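Local structure of cyclic GMP-AMP synthase-like receptor (Tribolium castaneum, 7LT2) at residues I9-I14 with G377-A382; P80-P85 with D104-Q109; F222-K227 with W240-Q245; K271-I276 with N341-R346. The protein senses double-stranded RNA and makes the cyclic dinucleotide 2',3'-cGAMP from ATP and GTP as an innate immune signal. All coordinates share one frame; numbering follows the deposited sequence.

Interaction 1. Residues I9-I14 with G377-A382; sequences INKRFI and GEDVMA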
loop_
_atom_site.group_PDB
_atom_site.type_symbol
_atom_site.label_atom_id
_atom_site.label_comp_id
_atom_site.label_asym_id
_atom_site.label_seq_id
_atom_site.Cartn_x
_atom_site.Cartn_y
_atom_site.Cartn_z
ATOM N N ILE A 9 -0.803 17.552 -18.272
ATOM C CA ILE A 9 -1.873 17.290 -17.309
ATOM C C ILE A 9 -1.310 16.628 -16.057
ATOM O O ILE A 9 -1.630 17.013 -14.925
ATOM C CB ILE A 9 -2.969 16.423 -17.956
ATOM C CG1 ILE A 9 -3.684 17.201 -19.067
ATOM C CG2 ILE A 9 -3.960 15.921 -16.902
ATOM C CD1 ILE A 9 -4.673 16.363 -19.843
ATOM N N ASN A 10 -0.457 15.620 -16.248
ATOM C CA ASN A 10 0.133 14.899 -15.124
ATOM C C ASN A 10 0.949 15.831 -14.236
ATOM O O ASN A 10 0.771 15.853 -13.011
ATOM C CB ASN A 10 0.998 13.756 -15.657
ATOM C CG ASN A 10 1.647 12.949 -14.557
ATOM O OD1 ASN A 10 1.103 12.812 -13.465
ATOM N ND2 ASN A 10 2.826 12.408 -14.844
ATOM N N LYS A 11 1.835 16.628 -14.842
ATOM C CA LYS A 11 2.692 17.524 -14.070
ATOM C C LYS A 11 1.882 18.551 -13.284
ATOM O O LYS A 11 2.208 18.859 -12.131
ATOM C CB LYS A 11 3.675 18.230 -15.002
ATOM C CG LYS A 11 4.618 19.181 -14.294
ATOM C CD LYS A 11 5.540 19.874 -15.280
ATOM C CE LYS A 11 6.498 20.808 -14.562
ATOM N NZ LYS A 11 5.764 21.812 -13.746
ATOM N N ARG A 12 0.827 19.096 -13.881
ATOM C CA ARG A 12 0.151 20.224 -13.259
ATOM C C ARG A 12 -1.028 19.833 -12.376
ATOM O O ARG A 12 -1.420 20.630 -11.517
ATOM C CB ARG A 12 -0.314 21.211 -14.332
ATOM C CG ARG A 12 0.826 22.005 -14.961
ATOM C CD ARG A 12 0.294 23.255 -15.645
ATOM N NE ARG A 12 -0.341 22.954 -16.920
ATOM C CZ ARG A 12 -1.398 23.596 -17.403
ATOM N NH1 ARG A 12 -2.034 24.514 -16.693
ATOM N NH2 ARG A 12 -1.829 23.307 -18.628
ATOM N N PHE A 13 -1.602 18.643 -12.553
ATOM C CA PHE A 13 -2.820 18.308 -11.828
ATOM C C PHE A 13 -2.834 16.920 -11.209
ATOM O O PHE A 13 -3.817 16.576 -10.548
ATOM C CB PHE A 13 -4.041 18.474 -12.753
ATOM C CG PHE A 13 -4.344 19.903 -13.059
ATOM C CD1 PHE A 13 -3.697 20.555 -14.096
ATOM C CD2 PHE A 13 -5.240 20.616 -12.281
ATOM C CE1 PHE A 13 -3.944 21.882 -14.355
ATOM C CE2 PHE A 13 -5.497 21.943 -12.542
ATOM C CZ PHE A 13 -4.847 22.576 -13.578
ATOM N N ILE A 14 -1.783 16.122 -11.370
ATOM C CA ILE A 14 -1.841 14.743 -10.908
ATOM C C ILE A 14 -0.702 14.433 -9.947
ATOM O O ILE A 14 -0.943 14.017 -8.810
ATOM C CB ILE A 14 -1.843 13.765 -12.096
ATOM C CG1 ILE A 14 -3.105 13.968 -12.938
ATOM C CG2 ILE A 14 -1.793 12.326 -11.594
ATOM C CD1 ILE A 14 -3.293 12.925 -14.013
ATOM N N GLY A 377 -3.586 28.165 -17.109
ATOM C CA GLY A 377 -2.160 27.955 -16.948
ATOM C C GLY A 377 -1.685 27.617 -15.553
ATOM O O GLY A 377 -0.468 27.589 -15.325
ATOM N N GLU A 378 -2.590 27.342 -14.617
ATOM C CA GLU A 378 -2.203 27.103 -13.236
ATOM C C GLU A 378 -1.607 25.709 -13.057
ATOM O O GLU A 378 -1.911 24.775 -13.804
ATOM C CB GLU A 378 -3.406 27.262 -12.309
ATOM C CG GLU A 378 -3.995 28.655 -12.288
ATOM C CD GLU A 378 -4.985 28.846 -11.154
ATOM O OE1 GLU A 378 -4.987 28.015 -10.220
ATOM O OE2 GLU A 378 -5.757 29.828 -11.199
ATOM N N ASP A 379 -0.757 25.581 -12.034
ATOM C CA ASP A 379 -0.154 24.319 -11.605
ATOM C C ASP A 379 -0.532 24.126 -10.141
ATOM O O ASP A 379 -0.006 24.821 -9.263
ATOM C CB ASP A 379 1.367 24.347 -11.792
ATOM C CG ASP A 379 2.053 23.033 -11.401
ATOM O OD1 ASP A 379 1.478 22.223 -10.640
ATOM O OD2 ASP A 379 3.197 22.812 -11.856
ATOM N N VAL A 380 -1.442 23.185 -9.875
ATOM C CA VAL A 380 -1.926 22.970 -8.514
ATOM C C VAL A 380 -1.097 21.947 -7.754
ATOM O O VAL A 380 -1.316 21.756 -6.547
ATOM C CB VAL A 380 -3.408 22.536 -8.508
ATOM C CG1 VAL A 380 -4.254 23.513 -9.321
ATOM C CG2 VAL A 380 -3.563 21.114 -9.031
ATOM N N MET A 381 -0.152 21.284 -8.416
ATOM C CA MET A 381 0.696 20.315 -7.737
ATOM C C MET A 381 2.008 20.912 -7.252
ATOM O O MET A 381 2.613 20.356 -6.328
ATOM C CB MET A 381 0.984 19.125 -8.661
ATOM C CG MET A 381 -0.260 18.358 -9.100
ATOM S SD MET A 381 -1.325 17.877 -7.717
ATOM C CE MET A 381 -0.169 16.909 -6.752
ATOM N N ALA A 382 2.439 22.041 -7.828
ATOM C CA ALA A 382 3.757 22.592 -7.520
ATOM C C ALA A 382 3.923 22.881 -6.031
ATOM O O ALA A 382 5.005 22.669 -5.472
ATOM C CB ALA A 382 4.000 23.859 -8.339
#
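The Arg12 guanidinium meets Glu378 O at its edge, near its plane: NH1 donates to that oxygen at 2.9 Å with an N-H...O angle of 153°. The same oxygen approaches the Phe13 ring obliquely, 3.6 Å from CE1, and Val380 CG2 comes in, also obliquely, at 3.7 Å from Phe13 CD2. The third flat group is the Asp379 carboxylate. Its OD1 accepts Met381 N (2.9 Å) nearly along the C-O bond, an Asx turn, and Ala382 N (3.0 Å) from above the carboxylate plane, an Asx motif. Its OD2 makes a salt bridge of 3.3 Å with Lys11 NZ. Across the backbones, Val380 N donates to Arg12 O at 3.0 Å. Met381 CG, anti to its own carbonyl carbon (chi1 -61°), lies 3.5 Å from Ile14 N. Arg12 and Asp379 touch through carbon atoms, their charged ends standing apart with planes 75° apart; Arg12 NH2 instead bridges to Asp8, and NH1 also bonds to Tyr374 O in helix 368-375. The chain leaves that helix at Gly377 in a Schellman motif. Two amides and an ammonium group probably stabilise the charge of Asp379, and Met381 N, held by OD1, gives Arg12 O a weak second bond.

Interaction 2. Residues P80-P85 with D104-Q109; sequences PIYAQP and DGWLRQ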
loop_
_atom_site.group_PDB
_atom_site.type_symbol
_atom_site.label_atom_id
_atom_site.label_comp_id
_atom_site.label_asym_id
_atom_site.label_seq_id
_atom_site.Cartn_x
_atom_site.Cartn_y
_atom_site.Cartn_z
ATOM N N PRO A 80 11.388 -16.853 14.587
ATOM C CA PRO A 80 12.560 -17.710 14.369
ATOM C C PRO A 80 12.168 -19.040 13.739
ATOM O O PRO A 80 11.231 -19.708 14.185
ATOM C CB PRO A 80 13.123 -17.892 15.784
ATOM C CG PRO A 80 12.704 -16.638 16.495
ATOM C CD PRO A 80 11.332 -16.326 15.963
ATOM N N ILE A 81 12.886 -19.418 12.676
ATOM C CA ILE A 81 12.528 -20.621 11.932
ATOM C C ILE A 81 12.658 -21.868 12.792
ATOM O O ILE A 81 12.036 -22.889 12.488
ATOM C CB ILE A 81 13.377 -20.756 10.652
ATOM C CG1 ILE A 81 14.814 -21.145 10.995
ATOM C CG2 ILE A 81 13.357 -19.459 9.853
ATOM C CD1 ILE A 81 15.686 -21.373 9.774
ATOM N N TYR A 82 13.446 -21.809 13.871
ATOM C CA TYR A 82 13.574 -22.963 14.754
ATOM C C TYR A 82 12.230 -23.352 15.357
ATOM O O TYR A 82 11.994 -24.533 15.637
ATOM C CB TYR A 82 14.598 -22.669 15.854
ATOM C CG TYR A 82 15.107 -23.891 16.596
ATOM C CD1 TYR A 82 14.479 -24.338 17.750
ATOM C CD2 TYR A 82 16.229 -24.583 16.150
ATOM C CE1 TYR A 82 14.943 -25.452 18.434
ATOM C CE2 TYR A 82 16.702 -25.695 16.827
ATOM C CZ TYR A 82 16.056 -26.124 17.967
ATOM O OH TYR A 82 16.522 -27.232 18.649
ATOM N N ALA A 83 11.333 -22.380 15.550
ATOM C CA ALA A 83 9.987 -22.649 16.044
ATOM C C ALA A 83 9.105 -23.326 15.007
ATOM O O ALA A 83 7.953 -23.650 15.321
ATOM C CB ALA A 83 9.325 -21.353 16.513
ATOM N N GLN A 84 9.614 -23.522 13.794
ATOM C CA GLN A 84 8.972 -24.227 12.692
ATOM C C GLN A 84 7.621 -23.626 12.323
ATOM O O GLN A 84 6.589 -24.298 12.448
ATOM C CB GLN A 84 8.816 -25.707 13.033
ATOM C CG GLN A 84 10.146 -26.417 13.230
ATOM C CD GLN A 84 9.975 -27.884 13.543
ATOM O OE1 GLN A 84 8.955 -28.482 13.208
ATOM N NE2 GLN A 84 10.969 -28.472 14.200
ATOM N N PRO A 85 7.584 -22.380 11.854
ATOM C CA PRO A 85 6.332 -21.851 11.303
ATOM C C PRO A 85 6.001 -22.530 9.984
ATOM O O PRO A 85 6.884 -22.812 9.172
ATOM C CB PRO A 85 6.634 -20.361 11.107
ATOM C CG PRO A 85 8.113 -20.315 10.888
ATOM C CD PRO A 85 8.691 -21.409 11.751
ATOM N N ASP A 104 7.533 -24.798 21.546
ATOM C CA ASP A 104 8.095 -25.261 22.813
ATOM C C ASP A 104 9.593 -25.506 22.700
ATOM O O ASP A 104 10.354 -25.150 23.605
ATOM C CB ASP A 104 7.386 -26.531 23.273
ATOM C CG ASP A 104 5.976 -26.271 23.757
ATOM O OD1 ASP A 104 5.571 -25.092 23.826
ATOM O OD2 ASP A 104 5.274 -27.252 24.074
ATOM N N GLY A 105 10.035 -26.129 21.609
ATOM C CA GLY A 105 11.458 -26.356 21.431
ATOM C C GLY A 105 12.249 -25.071 21.325
ATOM O O GLY A 105 13.384 -24.998 21.796
ATOM N N TRP A 106 11.660 -24.041 20.709
ATOM C CA TRP A 106 12.313 -22.739 20.669
ATOM C C TRP A 106 12.388 -22.119 22.060
ATOM O O TRP A 106 13.404 -21.514 22.420
ATOM C CB TRP A 106 11.572 -21.818 19.694
ATOM C CG TRP A 106 12.069 -20.403 19.700
ATOM C CD1 TRP A 106 11.364 -19.285 20.044
ATOM C CD2 TRP A 106 13.389 -19.958 19.363
ATOM N NE1 TRP A 106 12.159 -18.172 19.930
ATOM C CE2 TRP A 106 13.409 -18.558 19.518
ATOM C CE3 TRP A 106 14.552 -20.606 18.936
ATOM C CZ2 TRP A 106 14.547 -17.794 19.262
ATOM C CZ3 TRP A 106 15.681 -19.846 18.685
ATOM C CH2 TRP A 106 15.669 -18.454 18.845
ATOM N N LEU A 107 11.321 -22.254 22.855
ATOM C CA LEU A 107 11.339 -21.688 24.201
ATOM C C LEU A 107 12.414 -22.334 25.065
ATOM O O LEU A 107 12.938 -21.691 25.982
ATOM C CB LEU A 107 9.961 -21.830 24.851
ATOM C CG LEU A 107 8.805 -21.135 24.122
ATOM C CD1 LEU A 107 7.480 -21.388 24.838
ATOM C CD2 LEU A 107 9.072 -19.645 23.980
ATOM N N ARG A 108 12.766 -23.590 24.785
ATOM C CA ARG A 108 13.804 -24.277 25.544
ATOM C C ARG A 108 15.210 -23.891 25.108
ATOM O O ARG A 108 16.178 -24.348 25.726
ATOM C CB ARG A 108 13.619 -25.793 25.433
ATOM C CG ARG A 108 12.431 -26.309 26.227
ATOM C CD ARG A 108 12.358 -27.825 26.225
ATOM N NE ARG A 108 11.938 -28.357 24.934
ATOM C CZ ARG A 108 10.728 -28.832 24.677
ATOM N NH1 ARG A 108 9.787 -28.875 25.608
ATOM N NH2 ARG A 108 10.454 -29.281 23.455
ATOM N N GLN A 109 15.337 -23.074 24.070
ATOM C CA GLN A 109 16.623 -22.544 23.650
ATOM C C GLN A 109 16.949 -21.278 24.434
ATOM O O GLN A 109 16.049 -20.595 24.932
ATOM C CB GLN A 109 16.599 -22.244 22.154
ATOM C CG GLN A 109 16.523 -23.484 21.285
ATOM C CD GLN A 109 17.775 -24.335 21.380
ATOM O OE1 GLN A 109 17.876 -25.218 22.229
ATOM N NE2 GLN A 109 18.736 -24.072 20.506
#
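Pro80 sits over one face of the Trp106 indole, the two side chains crossing at about a right angle. CB of the proline lies 3.8 Å from the centroid of the six-membered ring and 15° off its normal, a CH-pi contact, and Pro80 CG reaches Trp106 CZ2 at 3.5 Å. Tyr82 meets the same indole at a slant, its CB 3.7 Å from Trp106 CE3. Lower on the side chain, Ala83 CB touches Trp106 CB at 3.9 Å. The indole is delivered by chi1 of 173°, which sets CG anti to the backbone N. Tyr82 has a second neighbour in Gln109: ring and amide planes are only 13° apart and stack, NE2 lying over one face, while Gln109 CG is 3.8 Å from Tyr82 CE1. At the ring edge, Gly105 O lies near the plane, 3.7 Å from Tyr82 CE1. No hydrogen bond crosses between the segments, so the contact rests on van der Waals, CH-pi and stacking interactions at the protein surface. It joins the 3-10 turn 81-83, which leads from strand 70-77 into strand 85-89, to helix 103-107. Tyr115 packs edge-to-face on Trp106, Asn102 is bonded to the backbone of the turn, and Ala83 also touches Leu100 in strand 95-100.

Interaction 3. Residues F222-K227 with W240-Q245; sequences FFIVPK and WSLSFQ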
loop_
_atom_site.group_PDB
_atom_site.type_symbol
_atom_site.label_atom_id
_atom_site.label_comp_id
_atom_site.label_asym_id
_atom_site.label_seq_id
_atom_site.Cartn_x
_atom_site.Cartn_y
_atom_site.Cartn_z
ATOM N N PHE A 222 8.518 -12.216 1.488
ATOM C CA PHE A 222 7.157 -11.708 1.403
ATOM C C PHE A 222 6.609 -11.675 2.820
ATOM O O PHE A 222 7.217 -12.214 3.747
ATOM C CB PHE A 222 6.284 -12.584 0.501
ATOM C CG PHE A 222 6.039 -13.949 1.061
ATOM C CD1 PHE A 222 7.021 -14.925 0.995
ATOM C CD2 PHE A 222 4.835 -14.253 1.671
ATOM C CE1 PHE A 222 6.806 -16.182 1.523
ATOM C CE2 PHE A 222 4.611 -15.515 2.204
ATOM C CZ PHE A 222 5.598 -16.480 2.129
ATOM N N PHE A 223 5.454 -11.043 3.008
ATOM C CA PHE A 223 4.913 -10.997 4.357
ATOM C C PHE A 223 3.402 -11.161 4.342
ATOM O O PHE A 223 2.745 -11.061 3.302
ATOM C CB PHE A 223 5.334 -9.716 5.116
ATOM C CG PHE A 223 5.035 -8.414 4.409
ATOM C CD1 PHE A 223 5.937 -7.875 3.502
ATOM C CD2 PHE A 223 3.896 -7.689 4.726
ATOM C CE1 PHE A 223 5.681 -6.654 2.883
ATOM C CE2 PHE A 223 3.634 -6.470 4.122
ATOM C CZ PHE A 223 4.528 -5.953 3.194
ATOM N N ILE A 224 2.868 -11.484 5.516
ATOM C CA ILE A 224 1.432 -11.634 5.706
ATOM C C ILE A 224 0.934 -10.460 6.531
ATOM O O ILE A 224 1.644 -9.922 7.391
ATOM C CB ILE A 224 1.051 -12.980 6.363
ATOM C CG1 ILE A 224 1.635 -13.100 7.779
ATOM C CG2 ILE A 224 1.467 -14.138 5.460
ATOM C CD1 ILE A 224 1.244 -14.408 8.518
ATOM N N VAL A 225 -0.300 -10.060 6.251
ATOM C CA VAL A 225 -0.897 -8.831 6.768
ATOM C C VAL A 225 -2.174 -9.209 7.510
ATOM O O VAL A 225 -2.943 -10.050 7.021
ATOM C CB VAL A 225 -1.169 -7.838 5.624
ATOM C CG1 VAL A 225 -1.847 -6.582 6.130
ATOM C CG2 VAL A 225 0.133 -7.474 4.921
ATOM N N PRO A 226 -2.442 -8.628 8.692
ATOM C CA PRO A 226 -3.589 -9.073 9.500
ATOM C C PRO A 226 -4.923 -8.500 9.052
ATOM O O PRO A 226 -5.729 -8.071 9.884
ATOM C CB PRO A 226 -3.226 -8.584 10.907
ATOM C CG PRO A 226 -2.419 -7.346 10.657
ATOM C CD PRO A 226 -1.648 -7.595 9.380
ATOM N N LYS A 227 -5.172 -8.497 7.748
ATOM C CA LYS A 227 -6.448 -8.064 7.197
ATOM C C LYS A 227 -7.274 -9.302 6.874
ATOM O O LYS A 227 -6.892 -10.103 6.013
ATOM C CB LYS A 227 -6.246 -7.202 5.948
ATOM C CG LYS A 227 -7.542 -6.651 5.383
ATOM C CD LYS A 227 -7.317 -5.484 4.433
ATOM C CE LYS A 227 -6.772 -5.939 3.092
ATOM N NZ LYS A 227 -7.231 -5.050 1.987
ATOM N N TRP A 240 -5.005 -14.663 7.293
ATOM C CA TRP A 240 -4.077 -13.578 7.013
ATOM C C TRP A 240 -4.040 -13.303 5.516
ATOM O O TRP A 240 -4.155 -14.230 4.708
ATOM C CB TRP A 240 -2.670 -13.928 7.500
ATOM C CG TRP A 240 -2.557 -13.977 8.981
ATOM C CD1 TRP A 240 -3.053 -14.940 9.809
ATOM C CD2 TRP A 240 -1.909 -13.017 9.823
ATOM N NE1 TRP A 240 -2.756 -14.642 11.116
ATOM C CE2 TRP A 240 -2.051 -13.469 11.154
ATOM C CE3 TRP A 240 -1.225 -11.823 9.585
ATOM C CZ2 TRP A 240 -1.536 -12.764 12.241
ATOM C CZ3 TRP A 240 -0.706 -11.127 10.666
ATOM C CH2 TRP A 240 -0.869 -11.600 11.977
ATOM N N SER A 241 -3.882 -12.033 5.153
ATOM C CA SER A 241 -3.670 -11.645 3.766
ATOM C C SER A 241 -2.189 -11.732 3.423
ATOM O O SER A 241 -1.326 -11.566 4.284
ATOM C CB SER A 241 -4.156 -10.217 3.507
ATOM O OG SER A 241 -5.541 -10.081 3.751
ATOM N N LEU A 242 -1.901 -11.974 2.148
ATOM C CA LEU A 242 -0.536 -11.960 1.644
ATOM C C LEU A 242 -0.221 -10.594 1.059
ATOM O O LEU A 242 -1.065 -9.977 0.402
ATOM C CB LEU A 242 -0.331 -13.033 0.578
ATOM C CG LEU A 242 -0.300 -14.468 1.092
ATOM C CD1 LEU A 242 -0.623 -15.417 -0.030
ATOM C CD2 LEU A 242 1.063 -14.797 1.688
ATOM N N SER A 243 0.992 -10.119 1.309
ATOM C CA SER A 243 1.492 -8.911 0.670
ATOM C C SER A 243 2.680 -9.278 -0.208
ATOM O O SER A 243 3.727 -9.707 0.291
ATOM C CB SER A 243 1.880 -7.847 1.688
ATOM O OG SER A 243 2.434 -6.727 1.013
ATOM N N PHE A 244 2.499 -9.120 -1.515
ATOM C CA PHE A 244 3.576 -9.205 -2.487
ATOM C C PHE A 244 3.914 -7.820 -3.035
ATOM O O PHE A 244 4.374 -7.683 -4.173
ATOM C CB PHE A 244 3.197 -10.176 -3.604
ATOM C CG PHE A 244 2.870 -11.566 -3.109
ATOM C CD1 PHE A 244 3.854 -12.357 -2.538
ATOM C CD2 PHE A 244 1.584 -12.074 -3.206
ATOM C CE1 PHE A 244 3.565 -13.636 -2.073
ATOM C CE2 PHE A 244 1.284 -13.351 -2.749
ATOM C CZ PHE A 244 2.280 -14.133 -2.180
ATOM N N GLN A 245 3.688 -6.788 -2.212
ATOM C CA GLN A 245 3.885 -5.408 -2.648
ATOM C C GLN A 245 5.341 -5.103 -2.968
ATOM O O GLN A 245 5.618 -4.224 -3.790
ATOM C CB GLN A 245 3.400 -4.433 -1.577
ATOM C CG GLN A 245 1.921 -4.488 -1.266
ATOM C CD GLN A 245 1.581 -3.627 -0.067
ATOM O OE1 GLN A 245 1.289 -2.438 -0.207
ATOM N NE2 GLN A 245 1.639 -4.220 1.127
#
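Backbone hydrogen bonds tie Phe223 to Ser243 and Val225 to Ser241. Ser243 N donates to Phe223 O at 2.8 Å, whereas the return bond from Phe223 N is weak; Val225 N to Ser241 O (2.7 Å) and Ser241 N to Val225 O (2.9 Å) complete the second pair. Ile224 and Leu242 form the non-hydrogen-bonded pair between them. Among side-chain bonds, Ser241 OG donates to Lys227 O at 2.6 Å, and Gln245 NE2 to Ser243 OG at 2.6 Å, with that oxygen in the amide plane. A CH-pi contact follows from Phe223 CG lying between its backbone N and carbonyl carbon (chi1 54°): Ser243 CB sits over one ring face, 3.7 Å from the centroid. Of the apolar contacts, Ile224 and Leu242 project from the other side of the sheet, Ile224 CD1 over one face of the Trp240 indole, toward its rim. Separately, Pro226 CB touches Trp240 CZ3 at 3.6 Å. The strand axes run at 148°, a twisted antiparallel pair within the nucleotidyltransferase sheet; Ser241 to Gln245 probably contribute to the GTP site, and Gln245 also to that of ATP.

Interaction 4. Residues K271-I276 with N341-R346; sequences KTHPNI and NNISNR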
loop_
_atom_site.group_PDB
_atom_site.type_symbol
_atom_site.label_atom_id
_atom_site.label_comp_id
_atom_site.label_asym_id
_atom_site.label_seq_id
_atom_site.Cartn_x
_atom_site.Cartn_y
_atom_site.Cartn_z
ATOM N N LYS A 271 -12.974 10.604 -11.084
ATOM C CA LYS A 271 -14.011 11.519 -11.540
ATOM C C LYS A 271 -15.287 10.802 -11.969
ATOM O O LYS A 271 -16.388 11.297 -11.703
ATOM C CB LYS A 271 -13.483 12.384 -12.687
ATOM C CG LYS A 271 -14.475 13.455 -13.122
ATOM C CD LYS A 271 -13.909 14.333 -14.214
ATOM C CE LYS A 271 -15.004 15.152 -14.872
ATOM N NZ LYS A 271 -14.484 15.911 -16.046
ATOM N N THR A 272 -15.176 9.643 -12.622
ATOM C CA THR A 272 -16.333 9.036 -13.265
ATOM C C THR A 272 -16.799 7.712 -12.667
ATOM O O THR A 272 -17.977 7.377 -12.833
ATOM C CB THR A 272 -16.067 8.829 -14.767
ATOM O OG1 THR A 272 -15.004 7.887 -14.950
ATOM C CG2 THR A 272 -15.677 10.152 -15.430
ATOM N N HIS A 273 -15.940 6.939 -11.990
ATOM C CA HIS A 273 -16.357 5.648 -11.429
ATOM C C HIS A 273 -15.568 5.306 -10.167
ATOM O O HIS A 273 -14.771 4.362 -10.145
ATOM C CB HIS A 273 -16.253 4.533 -12.476
ATOM C CG HIS A 273 -14.914 4.416 -13.147
ATOM N ND1 HIS A 273 -14.501 5.275 -14.144
ATOM C CD2 HIS A 273 -13.925 3.501 -13.008
ATOM C CE1 HIS A 273 -13.306 4.909 -14.571
ATOM N NE2 HIS A 273 -12.931 3.839 -13.895
ATOM N N PRO A 274 -15.830 6.015 -9.063
ATOM C CA PRO A 274 -15.143 5.701 -7.798
ATOM C C PRO A 274 -15.515 4.346 -7.225
ATOM O O PRO A 274 -14.920 3.932 -6.220
ATOM C CB PRO A 274 -15.591 6.833 -6.858
ATOM C CG PRO A 274 -16.277 7.845 -7.726
ATOM C CD PRO A 274 -16.810 7.100 -8.898
ATOM N N ASN A 275 -16.485 3.652 -7.828
ATOM C CA ASN A 275 -16.838 2.295 -7.430
ATOM C C ASN A 275 -15.678 1.316 -7.560
ATOM O O ASN A 275 -15.722 0.245 -6.946
ATOM C CB ASN A 275 -18.001 1.794 -8.284
ATOM C CG ASN A 275 -19.048 2.859 -8.523
ATOM O OD1 ASN A 275 -18.806 3.840 -9.224
ATOM N ND2 ASN A 275 -20.230 2.665 -7.942
ATOM N N ILE A 276 -14.664 1.643 -8.362
ATOM C CA ILE A 276 -13.542 0.749 -8.638
ATOM C C ILE A 276 -12.377 1.142 -7.740
ATOM O O ILE A 276 -11.930 2.294 -7.759
ATOM C CB ILE A 276 -13.132 0.807 -10.119
ATOM C CG1 ILE A 276 -14.303 0.415 -11.027
ATOM C CG2 ILE A 276 -11.897 -0.067 -10.371
ATOM C CD1 ILE A 276 -14.755 -1.029 -10.881
ATOM N N ASN A 341 -21.593 -2.933 -15.814
ATOM C CA ASN A 341 -22.084 -2.591 -17.147
ATOM C C ASN A 341 -22.104 -1.080 -17.353
ATOM O O ASN A 341 -21.652 -0.577 -18.388
ATOM C CB ASN A 341 -23.479 -3.178 -17.371
ATOM C CG ASN A 341 -23.457 -4.680 -17.619
ATOM O OD1 ASN A 341 -22.410 -5.263 -17.899
ATOM N ND2 ASN A 341 -24.625 -5.311 -17.527
ATOM N N ASN A 342 -22.625 -0.336 -16.374
ATOM C CA ASN A 342 -22.686 1.116 -16.503
ATOM C C ASN A 342 -21.291 1.722 -16.585
ATOM O O ASN A 342 -21.053 2.641 -17.377
ATOM C CB ASN A 342 -23.451 1.725 -15.326
ATOM C CG ASN A 342 -24.936 1.407 -15.359
ATOM O OD1 ASN A 342 -25.498 1.065 -16.403
ATOM N ND2 ASN A 342 -25.583 1.534 -14.210
ATOM N N ILE A 343 -20.359 1.232 -15.768
ATOM C CA ILE A 343 -19.009 1.788 -15.790
ATOM C C ILE A 343 -18.332 1.485 -17.121
ATOM O O ILE A 343 -17.693 2.359 -17.718
ATOM C CB ILE A 343 -18.194 1.268 -14.592
ATOM C CG1 ILE A 343 -18.786 1.802 -13.285
ATOM C CG2 ILE A 343 -16.730 1.691 -14.710
ATOM C CD1 ILE A 343 -18.184 1.190 -12.044
ATOM N N SER A 344 -18.476 0.255 -17.620
ATOM C CA SER A 344 -17.890 -0.090 -18.914
ATOM C C SER A 344 -18.491 0.745 -20.041
ATOM O O SER A 344 -17.777 1.162 -20.961
ATOM C CB SER A 344 -18.070 -1.582 -19.194
ATOM O OG SER A 344 -17.497 -1.928 -20.444
ATOM N N ASN A 345 -19.803 1.000 -19.992
ATOM C CA ASN A 345 -20.421 1.854 -21.003
ATOM C C ASN A 345 -19.901 3.285 -20.911
ATOM O O ASN A 345 -19.666 3.932 -21.939
ATOM C CB ASN A 345 -21.943 1.826 -20.857
ATOM C CG ASN A 345 -22.545 0.483 -21.236
ATOM O OD1 ASN A 345 -21.935 -0.309 -21.955
ATOM N ND2 ASN A 345 -23.757 0.227 -20.761
ATOM N N ARG A 346 -19.737 3.798 -19.687
ATOM C CA ARG A 346 -19.109 5.100 -19.472
ATOM C C ARG A 346 -17.755 5.179 -20.163
ATOM O O ARG A 346 -17.484 6.105 -20.936
ATOM C CB ARG A 346 -18.915 5.341 -17.976
ATOM C CG ARG A 346 -19.929 6.193 -17.270
ATOM C CD ARG A 346 -19.290 6.638 -15.963
ATOM N NE ARG A 346 -20.243 7.094 -14.962
ATOM C CZ ARG A 346 -20.435 8.362 -14.637
ATOM N NH1 ARG A 346 -19.787 9.341 -15.251
ATOM N NH2 ARG A 346 -21.294 8.658 -13.667
#
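His273 and Ile343 are brought together by their first torsions. In His273, chi1 of 53° puts CG between its own backbone N and carbonyl carbon. In Ile343 the CG2 branch stands anti to the backbone N and meets the imidazole, while CG1, anti to the carbonyl carbon (chi1 -66°), carries CD1 toward Asn275 and Ile276. The two side chains of His273 and Ile343 cross at about a right angle, and Ile343 CG2 lies 3.6 Å from His273 CG, oblique to the imidazole. Ile343 CD1 reaches Asn275 CB at 3.8 Å and Ile276 CG1 at 4.1 Å. Arg346 is extended from CG to NE and slides past Thr272 in the opposite direction. Its guanidinium presents a face to Thr272 O, which stands above the plane, over the centre and 3.2 Å from Arg346 CZ. The angle at NE is too poor for a hydrogen bond; a favourable electrostatic attraction is plausible. Within its own segment, His273 ND1 donates to Thr272 OG1 at 2.8 Å, and its NE2 is bonded to Tyr312 OH, so both ring nitrogens are engaged and the rotation of the imidazole is fixed. The contact lies in the all-helical HhH/H2TH-like region. It joins the end of helix 258-272, and the type I turn His273-Ile276 that leads towards helix 278-291, to the first half of helix 337-354, with Tyr312 and Ile316 of helix 301-318 packing on Ile276.

Interactions 2 and 3 lie in the nucleotidyltransferase region, with centres 22 Å apart, and interaction 4 in the HhH/H2TH-like region, 29 Å between centres from interaction 3. All three are nested along the chain inside the loop closed by interaction 1, which joins segments near the two ends of the chain and lies 24 Å, centre to centre, from interaction 4. Interaction 3 is the one containing proposed nucleotide-binding residues: the side chain of Gln245 is about 6 Å from that of Asp72, a predicted catalytic magnesium ligand. Interactions 1 and 4 lie near residues assigned to the ATP site by similarity, Ile14 about 7 Å from Lys266 and Ile276 about 4 Å from Tyr280, side chain to side chain. Interaction 2 is remote from these sites.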